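Local coordinates for putative secreted cellulose binding protein (Streptomyces coelicolor, PDB 4OY7) that cleaves cellulose chains oxidatively as a copper-dependent lytic polysaccharide monooxygenase, the unit described being its catalytic AA10 domain, at residues 1-5 with 47-51; 10-14 with 79-84; 101-105 with 173-177. All coordinates share one frame; numbering follows the deposited sequence.

Interaction 1: residues 1-5 with 47-51; sequences HGVAM and WFAVL. With CU (copper (II) ion), chain I.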
loop_
_atom_site.group_PDB
_atom_site.type_symbol
_atom_site.label_atom_id
_atom_site.label_comp_id
_atom_site.label_asym_id
_atom_site.label_seq_id
_atom_site.Cartn_x
_atom_site.Cartn_y
_atom_site.Cartn_z
ATOM N N HIS A 1 -5.169 6.219 -10.128
ATOM C CA HIS A 1 -4.230 5.065 -10.131
ATOM C C HIS A 1 -3.002 5.420 -9.343
ATOM O O HIS A 1 -2.290 6.402 -9.667
ATOM C CB HIS A 1 -3.875 4.629 -11.551
ATOM C CG HIS A 1 -4.941 3.802 -12.196
ATOM N ND1 HIS A 1 -6.260 4.196 -12.229
ATOM C CD2 HIS A 1 -4.890 2.609 -12.833
ATOM C CE1 HIS A 1 -6.975 3.291 -12.872
ATOM N NE2 HIS A 1 -6.170 2.322 -13.256
ATOM N N GLY A 2 -2.764 4.615 -8.311
ATOM C CA GLY A 2 -1.598 4.741 -7.464
ATOM C C GLY A 2 -1.756 3.957 -6.175
ATOM O O GLY A 2 -2.877 3.738 -5.699
ATOM N N VAL A 3 -0.608 3.543 -5.651
ATOM C CA VAL A 3 -0.449 3.046 -4.303
ATOM C C VAL A 3 0.789 3.743 -3.699
ATOM O O VAL A 3 1.502 4.485 -4.400
ATOM C CB VAL A 3 -0.259 1.518 -4.277
ATOM C CG1 VAL A 3 -1.553 0.802 -4.681
ATOM C CG2 VAL A 3 0.942 1.095 -5.120
ATOM N N ALA A 4 1.028 3.516 -2.407
ATOM C CA ALA A 4 2.091 4.154 -1.710
ATOM C C ALA A 4 3.448 3.765 -2.322
ATOM O O ALA A 4 3.678 2.591 -2.656
ATOM C CB ALA A 4 2.066 3.787 -0.242
ATOM N N MET A 5 4.319 4.771 -2.483
ATOM C CA MET A 5 5.689 4.532 -2.927
ATOM C C MET A 5 6.741 4.630 -1.814
ATOM O O MET A 5 7.799 4.002 -1.893
ATOM C CB MET A 5 6.050 5.507 -4.059
ATOM C CG MET A 5 5.160 5.370 -5.293
ATOM S SD MET A 5 5.369 6.749 -6.440
ATOM C CE MET A 5 7.030 6.343 -6.927
ATOM N N TRP A 47 0.949 -2.364 -10.937
ATOM C CA TRP A 47 1.118 -2.252 -9.489
ATOM C C TRP A 47 0.303 -1.143 -8.792
ATOM O O TRP A 47 -0.025 -1.256 -7.601
ATOM C CB TRP A 47 2.614 -2.071 -9.197
ATOM C CG TRP A 47 3.251 -0.865 -9.834
ATOM C CD1 TRP A 47 3.886 -0.809 -11.039
ATOM C CD2 TRP A 47 3.321 0.470 -9.291
ATOM N NE1 TRP A 47 4.349 0.461 -11.276
ATOM C CE2 TRP A 47 4.021 1.258 -10.212
ATOM C CE3 TRP A 47 2.835 1.073 -8.116
ATOM C CZ2 TRP A 47 4.257 2.619 -10.003
ATOM C CZ3 TRP A 47 3.104 2.413 -7.900
ATOM C CH2 TRP A 47 3.802 3.171 -8.848
ATOM N N PHE A 48 -0.062 -0.134 -9.570
ATOM C CA PHE A 48 -0.822 1.030 -9.127
ATOM C C PHE A 48 -2.339 0.844 -9.178
ATOM O O PHE A 48 -3.074 1.727 -8.742
ATOM C CB PHE A 48 -0.432 2.220 -10.023
ATOM C CG PHE A 48 -0.336 1.854 -11.489
ATOM C CD1 PHE A 48 -1.480 1.538 -12.222
ATOM C CD2 PHE A 48 0.903 1.779 -12.131
ATOM C CE1 PHE A 48 -1.408 1.170 -13.559
ATOM C CE2 PHE A 48 0.975 1.424 -13.469
ATOM C CZ PHE A 48 -0.174 1.114 -14.173
ATOM N N ALA A 49 -2.820 -0.278 -9.698
ATOM C CA ALA A 49 -4.225 -0.398 -10.051
ATOM C C ALA A 49 -5.032 -1.203 -9.039
ATOM O O ALA A 49 -6.011 -1.855 -9.382
ATOM C CB ALA A 49 -4.356 -0.972 -11.470
ATOM N N VAL A 50 -4.640 -1.106 -7.762
ATOM C CA VAL A 50 -5.326 -1.833 -6.697
ATOM C C VAL A 50 -6.577 -1.039 -6.280
ATOM O O VAL A 50 -6.550 -0.255 -5.327
ATOM C CB VAL A 50 -4.412 -2.089 -5.485
ATOM C CG1 VAL A 50 -5.091 -3.085 -4.568
ATOM C CG2 VAL A 50 -3.086 -2.677 -5.934
ATOM N N LEU A 51 -7.671 -1.257 -6.990
ATOM C CA LEU A 51 -8.801 -0.368 -6.960
ATOM C C LEU A 51 -10.115 -1.123 -6.857
ATOM O O LEU A 51 -10.219 -2.290 -7.211
ATOM C CB LEU A 51 -8.775 0.547 -8.203
ATOM C CG LEU A 51 -9.027 -0.117 -9.572
ATOM C CD1 LEU A 51 -10.497 -0.158 -9.964
ATOM C CD2 LEU A 51 -8.268 0.659 -10.643
HETATM CU CU CU I . -6.890 6.249 -11.557
HETATM O O HOH W 1 -8.601 5.891 -11.930
#

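Interaction 2: residues 10-14 with 79-84; sequences RTYLC and FSAYNA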
loop_
_atom_site.group_PDB
_atom_site.type_symbol
_atom_site.label_atom_id
_atom_site.label_comp_id
_atom_site.label_asym_id
_atom_site.label_seq_id
_atom_site.Cartn_x
_atom_site.Cartn_y
_atom_site.Cartn_z
ATOM N N ARG A 10 3.093 -3.191 -1.118
ATOM C CA ARG A 10 3.572 -4.530 -1.531
ATOM C C ARG A 10 3.771 -4.639 -3.036
ATOM O O ARG A 10 4.810 -5.136 -3.503
ATOM C CB ARG A 10 2.616 -5.612 -1.054
ATOM C CG ARG A 10 2.661 -5.807 0.448
ATOM C CD ARG A 10 1.705 -6.866 0.973
ATOM N NE ARG A 10 2.023 -7.084 2.377
ATOM C CZ ARG A 10 1.341 -7.844 3.213
ATOM N NH1 ARG A 10 0.254 -8.486 2.795
ATOM N NH2 ARG A 10 1.744 -7.950 4.479
ATOM N N THR A 11 2.777 -4.206 -3.799
ATOM C CA THR A 11 2.918 -4.287 -5.250
ATOM C C THR A 11 4.049 -3.391 -5.779
ATOM O O THR A 11 4.742 -3.745 -6.723
ATOM C CB THR A 11 1.629 -3.985 -6.012
ATOM O OG1 THR A 11 1.141 -2.681 -5.666
ATOM C CG2 THR A 11 0.573 -5.072 -5.756
ATOM N N TYR A 12 4.234 -2.227 -5.171
ATOM C CA TYR A 12 5.269 -1.317 -5.624
ATOM C C TYR A 12 6.654 -1.857 -5.302
ATOM O O TYR A 12 7.506 -1.914 -6.145
ATOM C CB TYR A 12 5.062 0.085 -5.030
ATOM C CG TYR A 12 6.104 1.068 -5.481
ATOM C CD1 TYR A 12 6.205 1.447 -6.819
ATOM C CD2 TYR A 12 7.030 1.590 -4.578
ATOM C CE1 TYR A 12 7.168 2.361 -7.243
ATOM C CE2 TYR A 12 7.983 2.498 -4.998
ATOM C CZ TYR A 12 8.066 2.868 -6.323
ATOM O OH TYR A 12 9.061 3.780 -6.718
ATOM N N LEU A 13 6.860 -2.280 -4.066
ATOM C CA LEU A 13 8.168 -2.835 -3.703
ATOM C C LEU A 13 8.451 -4.114 -4.463
ATOM O O LEU A 13 9.588 -4.384 -4.790
ATOM C CB LEU A 13 8.292 -3.068 -2.211
ATOM C CG LEU A 13 8.289 -1.817 -1.325
ATOM C CD1 LEU A 13 8.528 -2.162 0.131
ATOM C CD2 LEU A 13 9.303 -0.775 -1.790
ATOM N N CYS A 14 7.425 -4.913 -4.716
ATOM C CA CYS A 14 7.667 -6.139 -5.433
ATOM C C CYS A 14 8.035 -5.862 -6.890
ATOM O O CYS A 14 8.923 -6.519 -7.459
ATOM C CB CYS A 14 6.502 -7.104 -5.306
ATOM S SG CYS A 14 6.482 -8.005 -3.720
ATOM N N PHE A 79 -4.964 -9.437 -7.510
ATOM C CA PHE A 79 -3.997 -8.968 -6.505
ATOM C C PHE A 79 -4.126 -9.797 -5.249
ATOM O O PHE A 79 -3.578 -9.443 -4.204
ATOM C CB PHE A 79 -4.256 -7.491 -6.136
ATOM C CG PHE A 79 -3.878 -6.514 -7.210
ATOM C CD1 PHE A 79 -2.548 -6.316 -7.585
ATOM C CD2 PHE A 79 -4.866 -5.769 -7.845
ATOM C CE1 PHE A 79 -2.222 -5.417 -8.595
ATOM C CE2 PHE A 79 -4.553 -4.885 -8.856
ATOM C CZ PHE A 79 -3.232 -4.696 -9.229
ATOM N N SER A 80 -4.794 -10.936 -5.356
ATOM C CA SER A 80 -5.128 -11.754 -4.187
ATOM C C SER A 80 -3.897 -12.185 -3.382
ATOM O O SER A 80 -3.946 -12.223 -2.145
ATOM C CB SER A 80 -5.972 -12.969 -4.604
ATOM O OG SER A 80 -6.393 -13.738 -3.482
ATOM N N ALA A 81 -2.807 -12.473 -4.078
ATOM C CA ALA A 81 -1.569 -12.929 -3.419
ATOM C C ALA A 81 -0.940 -11.908 -2.486
ATOM O O ALA A 81 -0.201 -12.285 -1.579
ATOM C CB ALA A 81 -0.530 -13.404 -4.444
ATOM N N TYR A 82 -1.283 -10.639 -2.680
ATOM C CA TYR A 82 -0.714 -9.527 -1.927
ATOM C C TYR A 82 -1.398 -9.400 -0.572
ATOM O O TYR A 82 -0.969 -8.620 0.249
ATOM C CB TYR A 82 -0.714 -8.228 -2.783
ATOM C CG TYR A 82 0.141 -8.447 -4.010
ATOM C CD1 TYR A 82 1.508 -8.230 -3.975
ATOM C CD2 TYR A 82 -0.398 -8.981 -5.177
ATOM C CE1 TYR A 82 2.306 -8.485 -5.067
ATOM C CE2 TYR A 82 0.394 -9.250 -6.272
ATOM C CZ TYR A 82 1.760 -9.005 -6.218
ATOM O OH TYR A 82 2.595 -9.303 -7.281
ATOM N N ASN A 83 -2.440 -10.195 -0.319
ATOM C CA ASN A 83 -2.936 -10.394 1.047
ATOM C C ASN A 83 -2.212 -11.459 1.892
ATOM O O ASN A 83 -2.494 -11.553 3.092
ATOM C CB ASN A 83 -4.454 -10.735 1.041
ATOM C CG ASN A 83 -5.280 -9.595 0.519
ATOM O OD1 ASN A 83 -5.199 -8.452 1.038
ATOM N ND2 ASN A 83 -6.059 -9.866 -0.513
ATOM N N ALA A 84 -1.304 -12.245 1.309
ATOM C CA ALA A 84 -0.651 -13.345 2.037
ATOM C C ALA A 84 -0.080 -12.865 3.361
ATOM O O ALA A 84 0.669 -11.895 3.421
ATOM C CB ALA A 84 0.435 -13.979 1.176
HETATM O O HOH W 2 -1.842 -9.311 4.566
#

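Interaction 3: residues 101-105 with 173-177; sequences PVEYS and FMQWV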
loop_
_atom_site.group_PDB
_atom_site.type_symbol
_atom_site.label_atom_id
_atom_site.label_comp_id
_atom_site.label_asym_id
_atom_site.label_seq_id
_atom_site.Cartn_x
_atom_site.Cartn_y
_atom_site.Cartn_z
ATOM N N PRO A 101 8.798 11.651 5.221
ATOM C CA PRO A 101 8.142 12.122 3.998
ATOM C C PRO A 101 7.442 10.962 3.296
ATOM O O PRO A 101 8.110 10.027 2.854
ATOM C CB PRO A 101 9.303 12.626 3.144
ATOM C CG PRO A 101 10.497 11.862 3.617
ATOM C CD PRO A 101 10.259 11.531 5.069
ATOM N N VAL A 102 6.139 11.063 3.121
ATOM C CA VAL A 102 5.334 10.012 2.472
ATOM C C VAL A 102 5.161 10.370 0.994
ATOM O O VAL A 102 5.039 11.547 0.673
ATOM C CB VAL A 102 3.952 9.864 3.155
ATOM C CG1 VAL A 102 3.023 8.928 2.363
ATOM C CG2 VAL A 102 4.107 9.389 4.599
ATOM N N GLU A 103 5.231 9.355 0.118
ATOM C CA GLU A 103 5.063 9.508 -1.332
ATOM C C GLU A 103 4.030 8.522 -1.796
ATOM O O GLU A 103 4.077 7.372 -1.365
ATOM C CB GLU A 103 6.394 9.257 -2.065
ATOM C CG GLU A 103 7.411 10.312 -1.678
ATOM C CD GLU A 103 8.630 10.452 -2.594
ATOM O OE1 GLU A 103 8.712 9.849 -3.673
ATOM O OE2 GLU A 103 9.541 11.192 -2.221
ATOM N N TYR A 104 3.045 8.986 -2.561
ATOM C CA TYR A 104 2.007 8.118 -3.091
ATOM C C TYR A 104 1.902 8.350 -4.587
ATOM O O TYR A 104 1.886 9.502 -5.026
ATOM C CB TYR A 104 0.680 8.401 -2.394
ATOM C CG TYR A 104 -0.395 7.349 -2.571
ATOM C CD1 TYR A 104 -1.064 7.224 -3.787
ATOM C CD2 TYR A 104 -0.788 6.523 -1.525
ATOM C CE1 TYR A 104 -2.046 6.278 -3.971
ATOM C CE2 TYR A 104 -1.790 5.603 -1.689
ATOM C CZ TYR A 104 -2.408 5.470 -2.922
ATOM O OH TYR A 104 -3.403 4.542 -3.096
ATOM N N SER A 105 1.923 7.276 -5.381
ATOM C CA SER A 105 1.945 7.408 -6.831
ATOM C C SER A 105 0.801 8.245 -7.365
ATOM O O SER A 105 -0.312 8.079 -6.955
ATOM C CB SER A 105 1.886 6.025 -7.489
ATOM O OG SER A 105 1.709 6.119 -8.892
ATOM N N PHE A 173 -1.680 0.879 6.110
ATOM C CA PHE A 173 -2.731 0.718 5.101
ATOM C C PHE A 173 -3.280 2.084 4.753
ATOM O O PHE A 173 -3.531 2.910 5.659
ATOM C CB PHE A 173 -3.888 -0.126 5.642
ATOM C CG PHE A 173 -5.129 -0.025 4.823
ATOM C CD1 PHE A 173 -5.192 -0.590 3.543
ATOM C CD2 PHE A 173 -6.240 0.638 5.310
ATOM C CE1 PHE A 173 -6.346 -0.491 2.793
ATOM C CE2 PHE A 173 -7.390 0.754 4.538
ATOM C CZ PHE A 173 -7.423 0.223 3.265
ATOM N N MET A 174 -3.417 2.353 3.454
ATOM C CA MET A 174 -4.005 3.608 2.997
ATOM C C MET A 174 -5.153 3.350 2.062
ATOM O O MET A 174 -5.095 2.421 1.218
ATOM C CB MET A 174 -2.988 4.501 2.304
ATOM C CG MET A 174 -1.671 4.618 3.020
ATOM S SD MET A 174 -0.634 5.884 2.253
ATOM C CE MET A 174 0.921 5.462 3.012
ATOM N N GLN A 175 -6.200 4.131 2.247
ATOM C CA GLN A 175 -7.350 4.127 1.346
ATOM C C GLN A 175 -7.437 5.510 0.733
ATOM O O GLN A 175 -7.529 6.532 1.428
ATOM C CB GLN A 175 -8.643 3.744 2.059
ATOM C CG GLN A 175 -9.767 3.397 1.105
ATOM C CD GLN A 175 -10.996 2.867 1.822
ATOM O OE1 GLN A 175 -10.903 2.379 2.955
ATOM N NE2 GLN A 175 -12.156 2.926 1.153
ATOM N N TRP A 176 -7.327 5.542 -0.593
ATOM C CA TRP A 176 -7.413 6.758 -1.352
ATOM C C TRP A 176 -8.854 6.894 -1.793
ATOM O O TRP A 176 -9.325 6.118 -2.636
ATOM C CB TRP A 176 -6.496 6.692 -2.576
ATOM C CG TRP A 176 -6.399 7.950 -3.374
ATOM C CD1 TRP A 176 -6.829 9.211 -3.021
ATOM C CD2 TRP A 176 -5.785 8.085 -4.665
ATOM N NE1 TRP A 176 -6.532 10.101 -4.024
ATOM C CE2 TRP A 176 -5.894 9.438 -5.038
ATOM C CE3 TRP A 176 -5.151 7.181 -5.546
ATOM C CZ2 TRP A 176 -5.397 9.913 -6.246
ATOM C CZ3 TRP A 176 -4.686 7.644 -6.722
ATOM C CH2 TRP A 176 -4.784 9.005 -7.065
ATOM N N VAL A 177 -9.537 7.870 -1.220
ATOM C CA VAL A 177 -10.966 8.060 -1.415
ATOM C C VAL A 177 -11.188 9.255 -2.316
ATOM O O VAL A 177 -11.009 10.417 -1.920
ATOM C CB VAL A 177 -11.667 8.222 -0.051
ATOM C CG1 VAL A 177 -13.176 8.389 -0.236
ATOM C CG2 VAL A 177 -11.295 7.028 0.812
#

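Interaction 1: residues 1-5 with 47-51
His1 lies against three side chains of 47-51 and turns its other edge to copper. Its ring meets Phe48 rim to rim, planes at 48°, with CD2 of His1 3.6 Å from CD1 of Phe48 and neither ring over the other's face. Leu51 CD2 lies 3.7 Å from His1 CE1, approaching obliquely, and Ala49 CB sits near His1 CD2. With CG anti to its carbonyl carbon (chi1 -79°), the imidazole swings back beside the terminal amine, and ND1 and N of His1 both bind the copper at 2.2 Å. Next along, Gly2 N gives a weak, bent hydrogen bond of 2.9 Å to Phe48 O. Val3 then splits its branches: CG2 comes to the indole edge of Trp47, 3.5 Å from CE3, while CG1 crosses to Val50 CG2 at 4.0 Å. Were Val3 cut back to an alanine, both branches would go, and the Trp47 edge and Val50 CG2 would probably each lose a neighbour, opening a gap between them. His110 supplies the third nitrogen, completing the histidine brace of these monooxygenases. The contacts on the side of the ring away from ND1 probably help the two-point chelate keep the imidazole in place.

Interaction 2: residues 10-14 with 79-84
Helical residues 10-14 face the 3-10 turn 80-83, the backbones coming nearest at Arg10 and Tyr82, whose CA atoms are 6.6 Å apart. Tyr82 carries most of the packing. Thr11 sets its methyl over the centre of the phenol ring, CG2 lying 3.7 Å from the Tyr82 centroid and only 11° off the ring normal, a well-centred CH-pi contact. That methyl also touches Phe79, CG2 of Thr11 being 3.8 Å from CD1 of Phe79, and so fills the corner between two aromatic rings. Thr11 CG2 stands anti to the carbonyl carbon, which leaves OG1 between the backbone N and the carbonyl carbon, where it hydrogen-bonds to Trp47 O. At the rim of the Tyr82 ring sit Arg10 CB and, at 4.4 Å from CE1 of Tyr82, Cys14 SG. Arg10 runs extended past Tyr82 to the backbone of the turn. Its NH1 donates to Tyr82 O at 2.8 Å in a nearly straight bond (162°); the oxygen lies in the guanidinium plane, although the donor is tilted 34° from the carbonyl plane. The same NH1 gives a second bond, to a water 2.9 Å away, which passes it on to Asn83 O. NE of Arg10 forms a salt bridge with Asp190, and Trp89 makes a cation-pi contact with the guanidinium, so the buried charge is paired and the group probably little free to turn. Cys14 is joined to Cys32 by a disulfide. The contact belongs to the helical and loop region inserted between the first strands of the LPMO domain, packed beside its beta-sandwich core.

Interaction 3: residues 101-105 with 173-177
Tyr104, Met174 and Trp176 bury the most surface here, and the first stands between the other two. Its CG is anti to the backbone N (chi1 -165°), which carries the phenol from strand 101-105 across to strand 173-177. On one edge it meets sulfur: SD of Met174 is 3.8 Å from CD2 of Tyr104, a Met-aromatic contact at the ring edge, near its plane. The two side chains run past each other in opposite directions. On the other edge the phenol points at the indole, CE1 of Tyr104 lying 3.6 Å from CE3 of Trp176. This is an offset edge-to-face pair, planes at 70° and centroids of the phenol and the six-membered indole ring 5.4 Å apart.

The strand axes pass 10.8 Å from each other at 52°, a separation bridged by side chains rather than backbone bonds: the two belong to different sheets, facing each other across the interior of the immunoglobulin-like beta-sandwich of LPMOs. Strand 99-105 is paired with 4-6 and 155-161, strand 168-178 with 112-119 and 184-193.

Met174, extended beyond CG, passes the phenol and brings CE to 4.1 Å from CG1 of Val102, the two reaching toward each other tip to tip. Tyr104 OH, 3.8 Å from CB of Trp176, makes a weak hydrogen bond to Gly2 O. Phe114 stacks on Trp176 and also meets the ring of Tyr104, extending the aromatic core. The indole in turn meets the ring of His110, a copper ligand, and its side chain comes to about 5 Å from the metal.

In the fold
Interactions 1 and 2 alternate along the chain, their segments running 1-5, 10-14, 47-51, 79-84, whereas interaction 3 follows both. The centres of interactions 1 and 2 are about 11 Å apart and the two touch directly: Ala49 O lies 3.4 Å from Phe79 CE2, and strand 4-6 leads into helix 10-18. Interactions 1 and 3 are closer still, about 9 Å between centres, since strands 4-6 and 99-105 are neighbours in one sheet; Met5 N is 2.8 Å from Glu103 O. Interactions 2 and 3, with centres about 15 Å apart, do not touch. The N-terminal segment thus lies between the sandwich core and the helical region, and the copper-binding residue at its start is held by contacts from both parts.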